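Local coordinates for mutT/nudix family protein (Listeria innocua, PDB 3I9X) that is the Nudix-domain portion of a longer protein that probably acts as a hydrolase, at residues F147-A152 / D163-A168; L49-S54 / E133-G138. All blocks are in the same frame, centred on the assembly; numbering follows the deposited sequence.

Contact 1. Residues F147-A152 / D163-A168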
loop_
_atom_site.group_PDB
_atom_site.type_symbol
_atom_site.label_atom_id
_atom_site.label_comp_id
_atom_site.label_asym_id
_atom_site.label_seq_id
_atom_site.Cartn_x
_atom_site.Cartn_y
_atom_site.Cartn_z
ATOM N N PHE A 147 -25.018 -0.376 -6.103
ATOM C CA PHE A 147 -25.073 -1.116 -7.368
ATOM C C PHE A 147 -24.647 -2.570 -7.195
ATOM O O PHE A 147 -23.634 -2.843 -6.544
ATOM C CB PHE A 147 -24.134 -0.499 -8.449
ATOM C CG PHE A 147 -24.497 0.908 -8.869
ATOM C CD1 PHE A 147 -25.401 1.132 -9.911
ATOM C CD2 PHE A 147 -23.952 2.002 -8.220
ATOM C CE1 PHE A 147 -25.743 2.427 -10.285
ATOM C CE2 PHE A 147 -24.269 3.295 -8.600
ATOM C CZ PHE A 147 -25.172 3.514 -9.629
ATOM N N PRO A 148 -25.340 -3.487 -7.887
ATOM C CA PRO A 148 -24.798 -4.824 -8.037
ATOM C C PRO A 148 -23.449 -4.658 -8.670
ATOM O O PRO A 148 -23.248 -3.699 -9.411
ATOM C CB PRO A 148 -25.772 -5.525 -8.999
ATOM C CG PRO A 148 -26.967 -4.673 -9.089
ATOM C CD PRO A 148 -26.549 -3.270 -8.720
ATOM N N MET A 149 -22.512 -5.533 -8.371
ATOM C CA MET A 149 -21.136 -5.217 -8.726
ATOM C C MET A 149 -20.958 -5.339 -10.220
ATOM O O MET A 149 -20.214 -4.568 -10.811
ATOM C CB MET A 149 -20.111 -6.059 -7.962
ATOM C CG MET A 149 -18.668 -5.880 -8.443
ATOM S SD MET A 149 -17.819 -4.367 -7.926
ATOM C CE MET A 149 -17.317 -4.938 -6.244
ATOM N N THR A 150 -21.687 -6.255 -10.854
ATOM C CA THR A 150 -21.564 -6.421 -12.303
ATOM C C THR A 150 -22.065 -5.182 -13.073
ATOM O O THR A 150 -21.459 -4.810 -14.056
ATOM C CB THR A 150 -22.237 -7.713 -12.804
ATOM O OG1 THR A 150 -23.647 -7.638 -12.579
ATOM C CG2 THR A 150 -21.640 -8.942 -12.099
ATOM N N GLU A 151 -23.130 -4.543 -12.597
ATOM C CA GLU A 151 -23.609 -3.250 -13.112
ATOM C C GLU A 151 -22.623 -2.088 -12.815
ATOM O O GLU A 151 -22.368 -1.229 -13.687
ATOM C CB GLU A 151 -24.986 -2.940 -12.512
ATOM C CG GLU A 151 -25.707 -1.704 -13.105
ATOM C CD GLU A 151 -27.057 -1.376 -12.443
ATOM O OE1 GLU A 151 -27.493 -0.179 -12.517
ATOM O OE2 GLU A 151 -27.681 -2.306 -11.867
ATOM N N ALA A 152 -22.057 -2.078 -11.603
ATOM C CA ALA A 152 -21.082 -1.049 -11.224
ATOM C C ALA A 152 -19.886 -1.077 -12.152
ATOM O O ALA A 152 -19.362 -0.030 -12.529
ATOM C CB ALA A 152 -20.647 -1.187 -9.775
ATOM N N ASP A 163 -10.345 -0.083 -12.223
ATOM C CA ASP A 163 -9.265 -0.982 -11.824
ATOM C C ASP A 163 -9.371 -1.368 -10.357
ATOM O O ASP A 163 -9.209 -2.548 -10.016
ATOM C CB ASP A 163 -7.908 -0.349 -12.097
ATOM C CG ASP A 163 -7.630 -0.251 -13.572
ATOM O OD1 ASP A 163 -8.144 -1.137 -14.314
ATOM O OD2 ASP A 163 -6.931 0.697 -14.007
ATOM N N MET A 164 -9.654 -0.386 -9.503
ATOM C CA MET A 164 -9.902 -0.646 -8.090
ATOM C C MET A 164 -11.062 -1.665 -7.921
ATOM O O MET A 164 -10.929 -2.627 -7.176
ATOM C CB MET A 164 -10.224 0.616 -7.300
ATOM C CG MET A 164 -9.066 1.586 -6.914
ATOM S SD MET A 164 -9.644 2.793 -5.681
ATOM C CE MET A 164 -10.906 1.874 -5.222
ATOM N N LEU A 165 -12.184 -1.472 -8.612
ATOM C CA LEU A 165 -13.319 -2.348 -8.407
ATOM C C LEU A 165 -13.051 -3.753 -8.907
ATOM O O LEU A 165 -13.527 -4.694 -8.289
ATOM C CB LEU A 165 -14.633 -1.877 -9.038
ATOM C CG LEU A 165 -15.273 -0.522 -8.769
ATOM C CD1 LEU A 165 -16.769 -0.626 -9.145
ATOM C CD2 LEU A 165 -15.079 0.045 -7.389
ATOM N N LYS A 166 -12.357 -3.894 -10.041
ATOM C CA LYS A 166 -12.023 -5.210 -10.577
ATOM C C LYS A 166 -11.079 -5.964 -9.653
ATOM O O LYS A 166 -11.295 -7.152 -9.419
ATOM C CB LYS A 166 -11.398 -5.109 -11.980
ATOM C CG LYS A 166 -12.376 -4.702 -13.069
ATOM C CD LYS A 166 -11.677 -4.517 -14.422
ATOM C CE LYS A 166 -12.565 -4.981 -15.576
ATOM N NZ LYS A 166 -11.906 -4.773 -16.925
ATOM N N LYS A 167 -10.052 -5.302 -9.105
ATOM C CA LYS A 167 -9.172 -5.979 -8.141
ATOM C C LYS A 167 -9.888 -6.294 -6.779
ATOM O O LYS A 167 -9.575 -7.293 -6.107
ATOM C CB LYS A 167 -7.874 -5.211 -7.925
ATOM N N ALA A 168 -10.858 -5.473 -6.389
ATOM C CA ALA A 168 -11.582 -5.730 -5.137
ATOM C C ALA A 168 -12.529 -6.889 -5.361
ATOM O O ALA A 168 -12.548 -7.816 -4.592
ATOM C CB ALA A 168 -12.324 -4.521 -4.645
#
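Ala-152, whose methyl touches Leu-165, is held on the backbone side by a hydrogen bond from its N to Pro-148 O, at 3.0 Å. Pro-148 is the N-cap of the short helix 149-152. This hydrogen bond closes the turn. Met-149 and Ala-152, three residues apart, share one face of it, both with CB directed toward helix 161-177.

The contact across the two segments is apolar and buried. Leu-165 and Met-149 both reach across. The CD1 methyl of Leu-165 rests against both partners. It lies 4.0 Å from Ala-152 CB and 4.1 Å from Met-149 SD. The methionine sulfur also comes near the root of the same leucine, at 4.2 Å from Leu-165 CB. The two side chains therefore cross at a slant, with the sulfur over the CB-to-CD1 part of the leucine. Met-149 CG is anti to the backbone N (chi1 172°), which sends the chain out from its helix. Bends at chi2 (77°) and chi3 (82°) then turn the terminal CE away from Leu-165 CD1.

The nearest CA atoms, of Met-149 and Leu-165, are 8.3 Å apart. The sheet completes the surroundings. Leu-165 also rests on Ile-33, Ile-48 and Val-71, each from a different strand, and Ala-152 shares Ile-48 with it. Met-149 reaches Leu-46 on the same strand as Ile-48. The arrangement belongs to the Nudix fold, an alpha/beta/alpha sandwich, where the C-terminal helix 161-177 covers one face of the mixed sheet and here packs on the short helix that follows strand 144-148.

Contact 2. Residues L49-S54 / E133-G138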
loop_
_atom_site.group_PDB
_atom_site.type_symbol
_atom_site.label_atom_id
_atom_site.label_comp_id
_atom_site.label_asym_id
_atom_site.label_seq_id
_atom_site.Cartn_x
_atom_site.Cartn_y
_atom_site.Cartn_z
ATOM N N LEU A 49 -21.402 0.553 -2.867
ATOM C CA LEU A 49 -21.784 1.957 -2.764
ATOM C C LEU A 49 -20.844 2.879 -3.558
ATOM O O LEU A 49 -19.623 2.915 -3.350
ATOM C CB LEU A 49 -21.805 2.452 -1.326
ATOM C CG LEU A 49 -22.593 3.747 -1.129
ATOM C CD1 LEU A 49 -24.124 3.508 -1.118
ATOM C CD2 LEU A 49 -22.201 4.506 0.191
ATOM N N LEU A 50 -21.426 3.688 -4.429
ATOM C CA LEU A 50 -20.643 4.625 -5.224
ATOM C C LEU A 50 -21.299 5.983 -5.236
ATOM O O LEU A 50 -22.505 6.092 -5.032
ATOM C CB LEU A 50 -20.489 4.120 -6.630
ATOM C CG LEU A 50 -19.767 2.818 -6.858
ATOM C CD1 LEU A 50 -19.960 2.382 -8.383
ATOM C CD2 LEU A 50 -18.313 2.921 -6.479
ATOM N N ILE A 51 -20.467 7.000 -5.469
ATOM C CA ILE A 51 -20.854 8.378 -5.346
ATOM C C ILE A 51 -20.512 9.126 -6.661
ATOM O O ILE A 51 -19.355 9.179 -7.128
ATOM C CB ILE A 51 -20.136 9.032 -4.166
ATOM C CG1 ILE A 51 -20.398 8.244 -2.851
ATOM C CG2 ILE A 51 -20.545 10.511 -4.023
ATOM C CD1 ILE A 51 -19.729 8.868 -1.633
ATOM N N LYS A 52 -21.530 9.709 -7.276
ATOM C CA LYS A 52 -21.292 10.385 -8.579
ATOM C C LYS A 52 -20.622 11.714 -8.310
ATOM O O LYS A 52 -21.084 12.477 -7.477
ATOM C CB LYS A 52 -22.597 10.579 -9.293
ATOM C CG LYS A 52 -22.528 11.124 -10.724
ATOM C CD LYS A 52 -23.945 11.440 -11.182
ATOM C CE LYS A 52 -24.327 10.695 -12.447
ATOM N NZ LYS A 52 -25.807 10.725 -12.630
ATOM N N ARG A 53 -19.509 11.976 -8.979
ATOM C CA ARG A 53 -18.875 13.297 -8.868
ATOM C C ARG A 53 -19.764 14.393 -9.464
ATOM O O ARG A 53 -20.361 14.213 -10.518
ATOM C CB ARG A 53 -17.522 13.315 -9.543
ATOM C CG ARG A 53 -16.464 12.459 -8.787
ATOM C CD ARG A 53 -15.134 12.525 -9.480
ATOM N NE ARG A 53 -14.611 13.894 -9.558
ATOM C CZ ARG A 53 -14.024 14.553 -8.560
ATOM N NH1 ARG A 53 -13.838 13.990 -7.371
ATOM N NH2 ARG A 53 -13.611 15.785 -8.754
ATOM N N SER A 54 -19.867 15.487 -8.739
ATOM C CA SER A 54 -20.529 16.691 -9.217
ATOM C C SER A 54 -20.071 17.099 -10.627
ATOM O O SER A 54 -18.912 16.911 -11.000
ATOM C CB SER A 54 -20.286 17.857 -8.226
ATOM O OG SER A 54 -20.923 19.051 -8.678
ATOM N N GLU A 133 -28.070 1.176 2.039
ATOM C CA GLU A 133 -29.406 1.554 1.515
ATOM C C GLU A 133 -29.842 2.917 2.037
ATOM O O GLU A 133 -30.325 3.730 1.269
ATOM C CB GLU A 133 -30.461 0.476 1.834
ATOM C CG GLU A 133 -30.290 -0.832 1.045
ATOM C CD GLU A 133 -31.070 -2.033 1.619
ATOM O OE1 GLU A 133 -31.450 -2.027 2.819
ATOM O OE2 GLU A 133 -31.276 -3.016 0.855
ATOM N N LYS A 134 -29.627 3.193 3.319
ATOM C CA LYS A 134 -29.953 4.527 3.879
ATOM C C LYS A 134 -29.326 5.672 3.083
ATOM O O LYS A 134 -30.022 6.629 2.696
ATOM C CB LYS A 134 -29.528 4.651 5.346
ATOM C CG LYS A 134 -30.565 4.185 6.378
ATOM C CD LYS A 134 -30.261 4.727 7.812
ATOM C CE LYS A 134 -30.397 6.283 7.916
ATOM N NZ LYS A 134 -30.058 6.844 9.279
ATOM N N ARG A 135 -28.016 5.588 2.838
ATOM C CA ARG A 135 -27.314 6.670 2.122
ATOM C C ARG A 135 -27.730 6.769 0.663
ATOM O O ARG A 135 -27.847 7.866 0.135
ATOM C CB ARG A 135 -25.787 6.523 2.225
ATOM C CG ARG A 135 -25.212 7.218 3.439
ATOM C CD ARG A 135 -25.088 8.757 3.245
ATOM N NE ARG A 135 -23.870 9.166 2.539
ATOM C CZ ARG A 135 -23.660 10.377 2.011
ATOM N NH1 ARG A 135 -24.591 11.335 2.077
ATOM N NH2 ARG A 135 -22.513 10.630 1.381
ATOM N N ALA A 136 -27.960 5.629 0.020
ATOM C CA ALA A 136 -28.409 5.624 -1.367
ATOM C C ALA A 136 -29.840 6.180 -1.503
ATOM O O ALA A 136 -30.224 6.656 -2.569
ATOM C CB ALA A 136 -28.319 4.256 -1.949
ATOM N N ALA A 137 -30.618 6.114 -0.420
ATOM C CA ALA A 137 -32.018 6.560 -0.438
ATOM C C ALA A 137 -32.230 7.928 0.235
ATOM O O ALA A 137 -33.305 8.496 0.114
ATOM C CB ALA A 137 -32.931 5.494 0.197
ATOM N N GLY A 138 -31.218 8.456 0.926
ATOM C CA GLY A 138 -31.340 9.740 1.615
ATOM C C GLY A 138 -31.410 10.976 0.723
ATOM O O GLY A 138 -31.812 10.912 -0.452
#
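Leu-49 and Ala-136 form the closer-packed part of this contact. Leu-49 CD1 lies 4.3 Å from Ala-136 CB, and the CA atoms of the two residues are 7.7 Å apart. Leu-49 is buried, and its side chain projects from strand 43-52 toward helix 129-137. With chi1 at -162°, CG swings away from its own N and carries CD1 to the helix. Ile-144 of the neighbouring strand touches both Leu-49 and Arg-135.

Leu-49 and Ile-51 project from the same face of the strand, while Leu-50 turns to the other. This is the layering of the Nudix alpha/beta/alpha sandwich: helix 129-137 lies over the opposite sheet face from helix 161-177. Helix 82-94, which carries most of the Nudix sequence signature, supplies Glu-93 to the contact's surroundings.

The other half is looser. Ile-51 CD1 is 4.5 Å from Arg-135 NH2 and meets the guanidinium obliquely. The arginine chain is bent at chi2 (-78°) and again at chi3 (-83°). NH2 makes a salt bridge with Glu-93 OE2 and NH1 one with Asp-140 OD2, both outside the two segments. The two bridges should limit rotation of the group beside the isoleucine methyl. Toward solvent, Arg-135 and Ala-136 are partly exposed, and Lys-134 lies on the exposed side of the helix.

How the contacts relate
Strand 43-52 comes first and carries one side of contact 2; its other face lies under contact 1. Contact 2 pairs the strand's end with helix 129-137, closing a loop of 78 residues that includes helix 82-94. The chain then enters strand 144-148, antiparallel neighbour of strand 43-52. Contact 1 starts at the end of that strand and closes a short loop of 10 residues by meeting helix 161-177. The contacts follow in series and neither nest nor cross. Their centres are about 15 Å apart, on opposite faces of the sheet. Leu-50, on the contact 1 face of the strand, touches that contact: its CD1 lies 3.9 Å from Ala-152 CB and 4.0 Å from Phe-147 CD2.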